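Local coordinates for protein amine oxidase (Emericella nidulans, PDB 3PGB) that is a copper- and topaquinone-containing amine oxidase that probably converts primary amines to aldehydes, with release of ammonia and hydrogen peroxide, at residues V180-E185 with T265-S270; L136-R139 with P144-A147; L227-G232 with Q665-P670. One frame throughout, in Å; residues are numbered along the deposited sequence.

Contact 1. Residues V180-E185 with T265-S270; sequences VEPDGE and TGRDPS. With MAN (alpha-D-mannopyranose), chain B.
Asp183 and Arg267 form a salt bridge between two loops of the copper amine oxidase fold: the connection from strand 176-178 to helix 186-198, and the loop between the antiparallel strands 255-263 and 273-279. No regular backbone pairing joins them; the tight part is the grip of one guanidinium on one carboxylate. Arg267 comes side-on, using NE and NH2 on the same oxygen: NE lies 3.2 Å from Asp183 OD1, and NH2 reaches that OD1 at 3.1 Å. Both N-H bonds are moderately bent, near 150°. Asp183 OD1 sits in the guanidinium plane, yet the carboxylate is turned 42° against it, so NE arrives on the syn side and NH2 from above the carboxylate plane. A bend at chi3 (65°) in the otherwise extended arginine chain swings the guanidinium beside the aspartate. Pro182 CB covers one guanidinium face near the rim, 4.0 Å from Arg267 CZ. The remaining N-H groups are used elsewhere: NH2 also bonds to Glu99 O, NH1 to the carbonyl of Thr141, and Trp100 adds a cation-pi contact. With so many partners the group is probably fixed in rotation, its positive charge met by the aspartate and by carbonyl oxygens.

The other side is looser. Asp183 OD2 has a weak bond to Arg267 NE and meets the second loop through water, which donates both to it and to Gly266 O; the direct gap from OD2 to Gly266 O is 4.4 Å. Gly266 is exposed, as is Ser270 further along the loop. Beyond the salt bridge, a mannose of a glycan carried by the protein itself rests on the loop, approaching Pro269 CD and bonding to the backbone: its O3 hydroxyl donates to Arg267 O at 2.6 Å.

Contact 2. Residues L136-R139 with P144-A147; sequences LNNR and PYFA
Asn138 and Tyr145 face each other as a hydrogen-bonded antiparallel pair at the end of the beta hairpin made by strands 131-138 and 145-152. Backbone bonds run both ways between them, from Asn138 N to Tyr145 O (2.9 Å) and from Tyr145 N to Asn138 O (3.1 Å). Leu136 and Ala147 form the next hydrogen-bonded pair, their CB atoms 4.2 Å apart on the same face of the sheet. Tyr145 CG stands between its backbone N and carbonyl carbon (chi1 61°), which lays the ring back across the neighbouring strand. Asn138 CB then sits over one face of that ring, 3.8 Å from the Tyr145 ring centroid and 16° off its normal, a CH-pi contact.

On the opposite face, Asn137 and Phe146 make the non-hydrogen-bonded pair. The asparagine CG is anti to its own N (chi1 -167°), carrying the amide alongside the phenyl ring; Asn137 CG comes within 3.5 Å of Phe146 CE1. Asn179 ND2 holds the amide through Asn137 OD1, while Tyr662 stacks on the Phe146 ring. Past the strand ends, Arg139 CG lies across Pro144 CB at 4.1 Å. The chemistry is thus divided: paired peptide groups set the register, while Asn138 offers its CB to the tyrosine face and the Asn137 amide lies obliquely alongside the phenyl ring.

Contact 3. Residues L227-G232 with Q665-P670; sequences LWQDDG and QDIHNP
The Gln229 chain, extended beyond CG (chi2 159°), carries its amide to loop 665-670, taking a backbone bond there: Ile667 N donates to Gln229 OE1 at 3.0 Å, nearly straight at 162°, from 27° off the amide carbonyl plane. Around this bond Ile667 wraps the amide, with CG1 3.7 Å from Gln229 OE1 and CG2 3.8 Å from Gln229 NE2. His668 comes in edge-on to the peptide of Gln229, its CD2 lying 3.1 Å from Gln229 O. A water that donates to Asp230 OD1 lies 2.9 Å from His668 NE2, bridging the two side chains. The receiving loop contains a type I beta turn, Asp666 to Asn669, closed by Asn669 N to Asp666 O at 2.9 Å; it belongs to the enzyme domain, whereas the glutamine sits in the loop joining strands 219-223 and 235-242 of a separate antiparallel sheet. Further out, the amide orientation is set from both ends: Gln229 NE2 donates to Leu227 O (2.9 Å) and to Ser664 O, and Arg178 NH2 donates to OE1. Arg171 makes a salt bridge with Asp666. Across the dimer interface, Trp228 packs on Trp565 and makes a cation-pi contact with Arg571, both of the second subunit.

How the contacts relate
Contacts 1 and 2 lie about 14 Å apart between centres and interlock through two probable hydrogen bonds, Arg267 NH1 to Arg139 O (2.9 Å) and Arg139 NH1 to Pro182 O (3.1 Å), with Pro144 packed on Pro182. Contact 3, about 15 Å from contact 1, joins it by a probable hydrogen bond from Val180 N to Gln665 OE1 (2.9 Å), with Leu227 CD1 against Glu181 CG. Contacts 2 and 3, about 17 Å between centres, touch where Phe146 CE2 meets Gln665 OE1. Contact 1 has polar ties to both others, while contacts 2 and 3 meet by packing alone. All three lie away from the copper and topaquinone sites; the glycan mannose borders contact 1.

Contact 1. Residues V180-E185 with T265-S270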
ATOM      1  N   VAL A 180      10.791 -23.735 -30.509  1.00 21.03           N
ATOM      2  CA  VAL A 180      11.642 -22.763 -31.197  1.00 21.22           C
ATOM      3  C   VAL A 180      13.103 -22.799 -30.719  1.00 21.52           C
ATOM      4  O   VAL A 180      13.965 -22.156 -31.323  1.00 21.39           O
ATOM      5  CB  VAL A 180      11.051 -21.320 -31.068  1.00 21.23           C
ATOM      6  CG1 VAL A 180      11.553 -20.619 -29.801  1.00 20.78           C
ATOM      7  CG2 VAL A 180      11.384 -20.502 -32.293  1.00 20.69           C
ATOM      8  N   GLU A 181      13.373 -23.547 -29.646  1.00 22.04           N
ATOM      9  CA  GLU A 181      14.738 -23.735 -29.144  1.00 22.59           C
ATOM     10  C   GLU A 181      15.070 -25.215 -28.931  1.00 22.69           C
ATOM     11  O   GLU A 181      15.323 -25.639 -27.806  1.00 22.64           O
ATOM     12  CB  GLU A 181      14.938 -22.957 -27.839  1.00 22.76           C
ATOM     13  CG  GLU A 181      14.713 -21.453 -27.990  1.00 23.74           C
ATOM     14  CD  GLU A 181      15.381 -20.634 -26.895  1.00 24.51           C
ATOM     15  OE1 GLU A 181      14.657 -19.918 -26.170  1.00 24.33           O
ATOM     16  OE2 GLU A 181      16.627 -20.705 -26.768  1.00 24.70           O
ATOM     17  N   PRO A 182      15.086 -26.003 -30.020  1.00 22.99           N
ATOM     18  CA  PRO A 182      15.331 -27.437 -29.915  1.00 23.26           C
ATOM     19  C   PRO A 182      16.802 -27.827 -29.853  1.00 23.60           C
ATOM     20  O   PRO A 182      17.109 -28.980 -29.544  1.00 23.64           O
ATOM     21  CB  PRO A 182      14.724 -27.978 -31.205  1.00 23.30           C
ATOM     22  CG  PRO A 182      14.942 -26.893 -32.186  1.00 23.14           C
ATOM     23  CD  PRO A 182      14.891 -25.593 -31.422  1.00 22.89           C
ATOM     24  N   ASP A 183      17.699 -26.889 -30.148  1.00 24.15           N
ATOM     25  CA  ASP A 183      19.127 -27.198 -30.267  1.00 24.75           C
ATOM     26  C   ASP A 183      19.969 -26.434 -29.247  1.00 25.06           C
ATOM     27  O   ASP A 183      20.996 -25.858 -29.588  1.00 25.22           O
ATOM     28  CB  ASP A 183      19.602 -26.877 -31.687  1.00 24.69           C
ATOM     29  CG  ASP A 183      18.849 -27.658 -32.739  1.00 24.83           C
ATOM     30  OD1 ASP A 183      19.000 -28.896 -32.789  1.00 23.70           O
ATOM     31  OD2 ASP A 183      18.101 -27.030 -33.519  1.00 25.87           O
ATOM     32  N   GLY A 184      19.538 -26.456 -27.993  1.00 25.63           N
ATOM     33  CA  GLY A 184      20.198 -25.706 -26.924  1.00 26.03           C
ATOM     34  C   GLY A 184      21.702 -25.901 -26.837  1.00 26.37           C
ATOM     35  O   GLY A 184      22.435 -24.943 -26.616  1.00 26.87           O
ATOM     36  N   GLU A 185      22.165 -27.136 -27.005  1.00 26.57           N
ATOM     37  CA  GLU A 185      23.602 -27.430 -26.988  1.00 26.62           C
ATOM     38  C   GLU A 185      24.260 -27.074 -28.323  1.00 26.57           C
ATOM     39  O   GLU A 185      25.239 -26.334 -28.342  1.00 26.86           O
ATOM     40  CB  GLU A 185      23.862 -28.904 -26.641  1.00 26.61           C
ATOM     41  N   THR A 265      17.418 -20.327 -38.243  1.00 22.93           N
ATOM     42  CA  THR A 265      16.253 -21.028 -38.772  1.00 23.03           C
ATOM     43  C   THR A 265      16.646 -22.441 -39.190  1.00 23.47           C
ATOM     44  O   THR A 265      17.655 -22.643 -39.877  1.00 23.38           O
ATOM     45  CB  THR A 265      15.640 -20.291 -39.982  1.00 23.03           C
ATOM     46  OG1 THR A 265      15.571 -18.885 -39.711  1.00 22.90           O
ATOM     47  CG2 THR A 265      14.238 -20.817 -40.281  1.00 22.37           C
ATOM     48  N   GLY A 266      15.847 -23.415 -38.760  1.00 23.83           N
ATOM     49  CA  GLY A 266      16.125 -24.822 -39.026  1.00 23.96           C
ATOM     50  C   GLY A 266      17.107 -25.399 -38.032  1.00 24.22           C
ATOM     51  O   GLY A 266      17.652 -24.678 -37.193  1.00 24.22           O
ATOM     52  N   ARG A 267      17.331 -26.708 -38.137  1.00 24.60           N
ATOM     53  CA  ARG A 267      18.207 -27.443 -37.220  1.00 24.88           C
ATOM     54  C   ARG A 267      19.534 -27.876 -37.857  1.00 25.35           C
ATOM     55  O   ARG A 267      20.235 -28.727 -37.303  1.00 25.48           O
ATOM     56  CB  ARG A 267      17.494 -28.691 -36.700  1.00 24.87           C
ATOM     57  CG  ARG A 267      16.103 -28.457 -36.139  1.00 24.21           C
ATOM     58  CD  ARG A 267      15.604 -29.699 -35.423  1.00 23.58           C
ATOM     59  NE  ARG A 267      16.408 -29.991 -34.238  1.00 23.82           N
ATOM     60  CZ  ARG A 267      16.208 -31.012 -33.407  1.00 23.24           C
ATOM     61  NH1 ARG A 267      15.219 -31.874 -33.603  1.00 22.91           N
ATOM     62  NH2 ARG A 267      17.008 -31.167 -32.362  1.00 23.98           N
ATOM     63  N   ASP A 268      19.871 -27.299 -39.011  1.00 25.88           N
ATOM     64  CA  ASP A 268      21.152 -27.551 -39.681  1.00 26.17           C
ATOM     65  C   ASP A 268      22.041 -26.326 -39.485  1.00 26.22           C
ATOM     66  O   ASP A 268      21.763 -25.271 -40.057  1.00 26.30           O
ATOM     67  CB  ASP A 268      20.930 -27.817 -41.175  1.00 26.30           C
ATOM     68  CG  ASP A 268      22.181 -28.347 -41.883  1.00 27.21           C
ATOM     69  OD1 ASP A 268      22.109 -28.591 -43.105  1.00 27.86           O
ATOM     70  OD2 ASP A 268      23.234 -28.525 -41.229  1.00 28.29           O
ATOM     71  N   PRO A 269      23.102 -26.446 -38.664  1.00 26.45           N
ATOM     72  CA  PRO A 269      23.957 -25.272 -38.410  1.00 26.51           C
ATOM     73  C   PRO A 269      24.738 -24.750 -39.623  1.00 26.64           C
ATOM     74  O   PRO A 269      25.221 -23.621 -39.584  1.00 26.57           O
ATOM     75  CB  PRO A 269      24.933 -25.758 -37.321  1.00 26.42           C
ATOM     76  CG  PRO A 269      24.329 -26.997 -36.761  1.00 26.47           C
ATOM     77  CD  PRO A 269      23.522 -27.610 -37.862  1.00 26.53           C
ATOM     78  N   SER A 270      24.866 -25.555 -40.677  1.00 26.79           N
ATOM     79  CA  SER A 270      25.552 -25.111 -41.898  1.00 27.01           C
ATOM     80  C   SER A 270      24.679 -24.154 -42.726  1.00 26.83           C
ATOM     81  O   SER A 270      25.174 -23.517 -43.652  1.00 26.90           O
ATOM     82  CB  SER A 270      26.024 -26.311 -42.748  1.00 27.05           C
ATOM     83  OG  SER A 270      24.978 -26.842 -43.548  1.00 27.22           O
TER
HETATM   84  C1  MAN B   4      21.822 -34.266 -39.253  1.00 35.53           C
HETATM   85  C2  MAN B   4      22.412 -32.890 -38.972  1.00 35.45           C
HETATM   86  C3  MAN B   4      21.292 -31.962 -38.498  1.00 35.31           C
HETATM   87  C4  MAN B   4      20.185 -31.931 -39.539  1.00 34.94           C
HETATM   88  C5  MAN B   4      19.669 -33.343 -39.792  1.00 34.66           C
HETATM   89  C6  MAN B   4      18.614 -33.317 -40.894  1.00 34.35           C
HETATM   90  O2  MAN B   4      23.055 -32.401 -40.128  1.00 35.15           O
HETATM   91  O3  MAN B   4      21.768 -30.660 -38.235  1.00 34.94           O
HETATM   92  O4  MAN B   4      19.136 -31.116 -39.080  1.00 35.19           O
HETATM   93  O5  MAN B   4      20.739 -34.188 -40.171  1.00 35.22           O
HETATM   94  O6  MAN B   4      18.184 -34.617 -41.223  1.00 34.12           O
HETATM   95  O   HOH W   1      17.083 -24.777 -34.410  1.00 23.49           O

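Contact 2. Residues L136-R139 with P144-A147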
ATOM      1  N   LEU A 136       4.706 -33.389 -24.123  1.00 19.24           N
ATOM      2  CA  LEU A 136       5.812 -34.085 -24.751  1.00 19.13           C
ATOM      3  C   LEU A 136       6.662 -33.094 -25.522  1.00 18.88           C
ATOM      4  O   LEU A 136       6.135 -32.222 -26.208  1.00 18.81           O
ATOM      5  CB  LEU A 136       5.283 -35.176 -25.685  1.00 19.16           C
ATOM      6  CG  LEU A 136       4.338 -36.192 -25.036  1.00 19.03           C
ATOM      7  CD1 LEU A 136       3.638 -37.048 -26.093  1.00 18.34           C
ATOM      8  CD2 LEU A 136       5.094 -37.054 -24.038  1.00 18.93           C
ATOM      9  N   ASN A 137       7.980 -33.219 -25.386  1.00 18.81           N
ATOM     10  CA  ASN A 137       8.917 -32.472 -26.216  1.00 18.63           C
ATOM     11  C   ASN A 137       9.374 -33.400 -27.323  1.00 18.69           C
ATOM     12  O   ASN A 137      10.220 -34.265 -27.112  1.00 18.95           O
ATOM     13  CB  ASN A 137      10.103 -31.978 -25.382  1.00 18.54           C
ATOM     14  CG  ASN A 137      10.953 -30.944 -26.114  1.00 18.61           C
ATOM     15  OD1 ASN A 137      10.707 -30.624 -27.282  1.00 19.87           O
ATOM     16  ND2 ASN A 137      11.961 -30.418 -25.427  1.00 16.27           N
ATOM     17  N   ASN A 138       8.777 -33.249 -28.498  1.00 18.92           N
ATOM     18  CA  ASN A 138       9.107 -34.095 -29.645  1.00 19.18           C
ATOM     19  C   ASN A 138      10.220 -33.490 -30.481  1.00 18.75           C
ATOM     20  O   ASN A 138       9.976 -32.569 -31.247  1.00 18.47           O
ATOM     21  CB  ASN A 138       7.872 -34.311 -30.518  1.00 19.40           C
ATOM     22  CG  ASN A 138       6.850 -35.193 -29.859  1.00 20.72           C
ATOM     23  OD1 ASN A 138       7.163 -36.303 -29.444  1.00 23.96           O
ATOM     24  ND2 ASN A 138       5.615 -34.711 -29.760  1.00 22.45           N
ATOM     25  N   ARG A 139      11.436 -34.006 -30.325  1.00 18.72           N
ATOM     26  CA  ARG A 139      12.588 -33.515 -31.080  1.00 18.89           C
ATOM     27  C   ARG A 139      13.203 -34.561 -32.020  1.00 18.79           C
ATOM     28  O   ARG A 139      14.297 -34.363 -32.545  1.00 18.67           O
ATOM     29  CB  ARG A 139      13.643 -32.952 -30.126  1.00 19.01           C
ATOM     30  CG  ARG A 139      13.172 -31.728 -29.362  1.00 19.59           C
ATOM     31  CD  ARG A 139      14.315 -31.052 -28.627  1.00 19.98           C
ATOM     32  NE  ARG A 139      14.649 -31.729 -27.381  1.00 20.15           N
ATOM     33  CZ  ARG A 139      15.573 -31.307 -26.526  1.00 20.76           C
ATOM     34  NH1 ARG A 139      16.270 -30.203 -26.781  1.00 22.22           N
ATOM     35  NH2 ARG A 139      15.805 -31.987 -25.410  1.00 20.56           N
ATOM     36  N   PRO A 144      10.515 -29.821 -34.766  1.00 20.42           N
ATOM     37  CA  PRO A 144      10.238 -30.175 -33.372  1.00 20.16           C
ATOM     38  C   PRO A 144       9.063 -29.406 -32.777  1.00 20.07           C
ATOM     39  O   PRO A 144       8.818 -28.264 -33.164  1.00 20.03           O
ATOM     40  CB  PRO A 144      11.537 -29.817 -32.647  1.00 20.11           C
ATOM     41  CG  PRO A 144      12.258 -28.888 -33.551  1.00 20.23           C
ATOM     42  CD  PRO A 144      11.876 -29.272 -34.926  1.00 20.44           C
ATOM     43  N   TYR A 145       8.340 -30.040 -31.857  1.00 19.97           N
ATOM     44  CA  TYR A 145       7.123 -29.451 -31.303  1.00 20.00           C
ATOM     45  C   TYR A 145       6.786 -29.953 -29.902  1.00 19.74           C
ATOM     46  O   TYR A 145       7.198 -31.043 -29.502  1.00 19.58           O
ATOM     47  CB  TYR A 145       5.937 -29.702 -32.241  1.00 20.07           C
ATOM     48  CG  TYR A 145       5.613 -31.157 -32.472  1.00 20.67           C
ATOM     49  CD1 TYR A 145       4.564 -31.775 -31.796  1.00 21.66           C
ATOM     50  CD2 TYR A 145       6.348 -31.916 -33.374  1.00 21.37           C
ATOM     51  CE1 TYR A 145       4.261 -33.120 -32.017  1.00 22.56           C
ATOM     52  CE2 TYR A 145       6.062 -33.256 -33.596  1.00 21.58           C
ATOM     53  CZ  TYR A 145       5.022 -33.852 -32.919  1.00 22.18           C
ATOM     54  OH  TYR A 145       4.743 -35.174 -33.151  1.00 22.71           O
ATOM     55  N   PHE A 146       6.044 -29.130 -29.163  1.00 19.56           N
ATOM     56  CA  PHE A 146       5.523 -29.500 -27.851  1.00 19.40           C
ATOM     57  C   PHE A 146       4.114 -30.020 -28.053  1.00 19.24           C
ATOM     58  O   PHE A 146       3.403 -29.536 -28.919  1.00 18.92           O
ATOM     59  CB  PHE A 146       5.519 -28.300 -26.901  1.00 19.30           C
ATOM     60  CG  PHE A 146       6.894 -27.862 -26.470  1.00 18.99           C
ATOM     61  CD1 PHE A 146       7.650 -28.657 -25.624  1.00 18.81           C
ATOM     62  CD2 PHE A 146       7.423 -26.660 -26.902  1.00 18.97           C
ATOM     63  CE1 PHE A 146       8.914 -28.265 -25.224  1.00 19.27           C
ATOM     64  CE2 PHE A 146       8.688 -26.259 -26.505  1.00 19.42           C
ATOM     65  CZ  PHE A 146       9.437 -27.063 -25.666  1.00 19.40           C
ATOM     66  N   ALA A 147       3.716 -31.014 -27.268  1.00 19.46           N
ATOM     67  CA  ALA A 147       2.413 -31.645 -27.440  1.00 19.62           C
ATOM     68  C   ALA A 147       1.667 -31.789 -26.111  1.00 19.79           C
ATOM     69  O   ALA A 147       2.078 -32.565 -25.249  1.00 19.78           O
ATOM     70  CB  ALA A 147       2.581 -33.009 -28.106  1.00 19.57           C
TER

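Contact 3. Residues L227-G232 with Q665-P670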
ATOM      1  N   LEU A 227      12.714 -15.441 -28.867  1.00 21.61           N
ATOM      2  CA  LEU A 227      13.518 -15.265 -30.065  1.00 21.85           C
ATOM      3  C   LEU A 227      12.687 -14.521 -31.109  1.00 22.19           C
ATOM      4  O   LEU A 227      11.453 -14.583 -31.091  1.00 21.99           O
ATOM      5  CB  LEU A 227      13.974 -16.619 -30.618  1.00 21.87           C
ATOM      6  CG  LEU A 227      14.814 -17.510 -29.702  1.00 21.27           C
ATOM      7  CD1 LEU A 227      15.134 -18.828 -30.397  1.00 20.75           C
ATOM      8  CD2 LEU A 227      16.081 -16.798 -29.286  1.00 20.36           C
ATOM      9  N   TRP A 228      13.365 -13.801 -32.000  1.00 22.67           N
ATOM     10  CA  TRP A 228      12.680 -13.040 -33.049  1.00 23.05           C
ATOM     11  C   TRP A 228      12.046 -13.998 -34.040  1.00 23.35           C
ATOM     12  O   TRP A 228      12.693 -14.944 -34.491  1.00 23.54           O
ATOM     13  CB  TRP A 228      13.650 -12.107 -33.775  1.00 23.07           C
ATOM     14  CG  TRP A 228      13.919 -10.810 -33.057  1.00 23.21           C
ATOM     15  CD1 TRP A 228      13.638 -10.512 -31.759  1.00 22.91           C
ATOM     16  CD2 TRP A 228      14.571  -9.658 -33.600  1.00 23.28           C
ATOM     17  NE1 TRP A 228      14.053  -9.242 -31.465  1.00 22.81           N
ATOM     18  CE2 TRP A 228      14.633  -8.694 -32.576  1.00 22.98           C
ATOM     19  CE3 TRP A 228      15.107  -9.347 -34.854  1.00 22.81           C
ATOM     20  CZ2 TRP A 228      15.199  -7.438 -32.766  1.00 22.51           C
ATOM     21  CZ3 TRP A 228      15.670  -8.101 -35.041  1.00 22.70           C
ATOM     22  CH2 TRP A 228      15.710  -7.160 -34.001  1.00 22.80           C
ATOM     23  N   GLN A 229      10.784 -13.737 -34.373  1.00 23.73           N
ATOM     24  CA  GLN A 229       9.975 -14.647 -35.181  1.00 24.08           C
ATOM     25  C   GLN A 229       9.264 -13.887 -36.304  1.00 24.74           C
ATOM     26  O   GLN A 229       8.043 -13.923 -36.429  1.00 24.40           O
ATOM     27  CB  GLN A 229       8.966 -15.383 -34.285  1.00 23.87           C
ATOM     28  CG  GLN A 229       9.613 -16.310 -33.261  1.00 23.08           C
ATOM     29  CD  GLN A 229       8.706 -16.624 -32.082  1.00 22.35           C
ATOM     30  OE1 GLN A 229       7.554 -17.015 -32.258  1.00 21.45           O
ATOM     31  NE2 GLN A 229       9.230 -16.461 -30.871  1.00 21.80           N
ATOM     32  N   ASP A 230      10.053 -13.197 -37.118  1.00 25.91           N
ATOM     33  CA  ASP A 230       9.541 -12.502 -38.297  1.00 26.69           C
ATOM     34  C   ASP A 230       9.541 -13.434 -39.507  1.00 26.94           C
ATOM     35  O   ASP A 230      10.594 -13.916 -39.917  1.00 27.13           O
ATOM     36  CB  ASP A 230      10.394 -11.265 -38.597  1.00 26.93           C
ATOM     37  CG  ASP A 230      10.268 -10.191 -37.526  1.00 28.30           C
ATOM     38  OD1 ASP A 230       9.131  -9.716 -37.289  1.00 29.55           O
ATOM     39  OD2 ASP A 230      11.305  -9.816 -36.924  1.00 30.31           O
ATOM     40  N   ASP A 231       8.353 -13.714 -40.041  1.00 27.33           N
ATOM     41  CA  ASP A 231       8.191 -14.288 -41.385  1.00 27.73           C
ATOM     42  C   ASP A 231       8.865 -15.649 -41.610  1.00 27.90           C
ATOM     43  O   ASP A 231       9.629 -15.824 -42.565  1.00 27.78           O
ATOM     44  CB  ASP A 231       8.698 -13.285 -42.434  1.00 27.85           C
ATOM     45  N   GLY A 232       8.587 -16.606 -40.730  1.00 27.97           N
ATOM     46  CA  GLY A 232       9.147 -17.958 -40.856  1.00 27.96           C
ATOM     47  C   GLY A 232      10.545 -18.141 -40.278  1.00 27.80           C
ATOM     48  O   GLY A 232      10.910 -19.249 -39.866  1.00 27.94           O
ATOM     49  N   GLN A 665       6.863 -19.546 -27.906  1.00 14.84           N
ATOM     50  CA  GLN A 665       7.377 -20.369 -28.996  1.00 14.88           C
ATOM     51  C   GLN A 665       6.769 -19.981 -30.338  1.00 15.06           C
ATOM     52  O   GLN A 665       7.350 -20.265 -31.384  1.00 14.75           O
ATOM     53  CB  GLN A 665       7.136 -21.858 -28.713  1.00 14.78           C
ATOM     54  CG  GLN A 665       7.761 -22.351 -27.415  1.00 14.19           C
ATOM     55  CD  GLN A 665       9.246 -22.062 -27.330  1.00 13.89           C
ATOM     56  OE1 GLN A 665      10.071 -22.833 -27.829  1.00 13.55           O
ATOM     57  NE2 GLN A 665       9.599 -20.941 -26.690  1.00 12.78           N
ATOM     58  N   ASP A 666       5.611 -19.324 -30.303  1.00 15.34           N
ATOM     59  CA  ASP A 666       4.913 -18.920 -31.520  1.00 15.54           C
ATOM     60  C   ASP A 666       4.090 -17.648 -31.251  1.00 15.87           C
ATOM     61  O   ASP A 666       2.861 -17.680 -31.139  1.00 15.44           O
ATOM     62  CB  ASP A 666       4.033 -20.077 -32.006  1.00 15.72           C
ATOM     63  CG  ASP A 666       3.636 -19.949 -33.462  1.00 15.45           C
ATOM     64  OD1 ASP A 666       3.649 -18.824 -33.999  1.00 15.43           O
ATOM     65  OD2 ASP A 666       3.300 -20.989 -34.068  1.00 15.46           O
ATOM     66  N   ILE A 667       4.791 -16.523 -31.163  1.00 16.24           N
ATOM     67  CA  ILE A 667       4.171 -15.271 -30.741  1.00 16.78           C
ATOM     68  C   ILE A 667       3.131 -14.743 -31.734  1.00 17.22           C
ATOM     69  O   ILE A 667       2.259 -13.960 -31.360  1.00 17.16           O
ATOM     70  CB  ILE A 667       5.229 -14.183 -30.420  1.00 16.77           C
ATOM     71  CG1 ILE A 667       5.944 -13.697 -31.683  1.00 16.53           C
ATOM     72  CG2 ILE A 667       6.240 -14.709 -29.398  1.00 16.62           C
ATOM     73  CD1 ILE A 667       7.175 -12.837 -31.393  1.00 16.21           C
ATOM     74  N   HIS A 668       3.213 -15.183 -32.986  1.00 17.80           N
ATOM     75  CA  HIS A 668       2.213 -14.821 -33.997  1.00 18.17           C
ATOM     76  C   HIS A 668       0.983 -15.737 -33.982  1.00 18.24           C
ATOM     77  O   HIS A 668      -0.054 -15.383 -34.535  1.00 18.51           O
ATOM     78  CB  HIS A 668       2.847 -14.798 -35.388  1.00 18.22           C
ATOM     79  CG  HIS A 668       3.785 -13.649 -35.596  1.00 19.19           C
ATOM     80  ND1 HIS A 668       3.347 -12.379 -35.906  1.00 20.53           N
ATOM     81  CD2 HIS A 668       5.136 -13.576 -35.524  1.00 19.89           C
ATOM     82  CE1 HIS A 668       4.391 -11.574 -36.023  1.00 20.89           C
ATOM     83  NE2 HIS A 668       5.489 -12.277 -35.801  1.00 20.16           N
ATOM     84  N   ASN A 669       1.108 -16.909 -33.358  1.00 18.36           N
ATOM     85  CA  ASN A 669      -0.014 -17.827 -33.178  1.00 18.35           C
ATOM     86  C   ASN A 669       0.165 -18.644 -31.880  1.00 18.26           C
ATOM     87  O   ASN A 669       0.480 -19.832 -31.924  1.00 18.27           O
ATOM     88  CB  ASN A 669      -0.151 -18.735 -34.409  1.00 18.32           C
ATOM     89  CG  ASN A 669      -1.378 -19.649 -34.348  1.00 18.72           C
ATOM     90  OD1 ASN A 669      -1.403 -20.710 -34.977  1.00 19.63           O
ATOM     91  ND2 ASN A 669      -2.391 -19.245 -33.593  1.00 17.66           N
ATOM     92  N   PRO A 670      -0.016 -17.992 -30.715  1.00 18.00           N
ATOM     93  CA  PRO A 670       0.173 -18.655 -29.425  1.00 17.85           C
ATOM     94  C   PRO A 670      -0.984 -19.588 -29.060  1.00 17.86           C
ATOM     95  O   PRO A 670      -2.119 -19.325 -29.465  1.00 17.88           O
ATOM     96  CB  PRO A 670       0.216 -17.482 -28.442  1.00 17.83           C
ATOM     97  CG  PRO A 670      -0.585 -16.430 -29.081  1.00 17.77           C
ATOM     98  CD  PRO A 670      -0.347 -16.564 -30.550  1.00 17.88           C
TER
HETATM   99  O   HOH W   2       7.925 -10.931 -34.939  1.00 33.75           O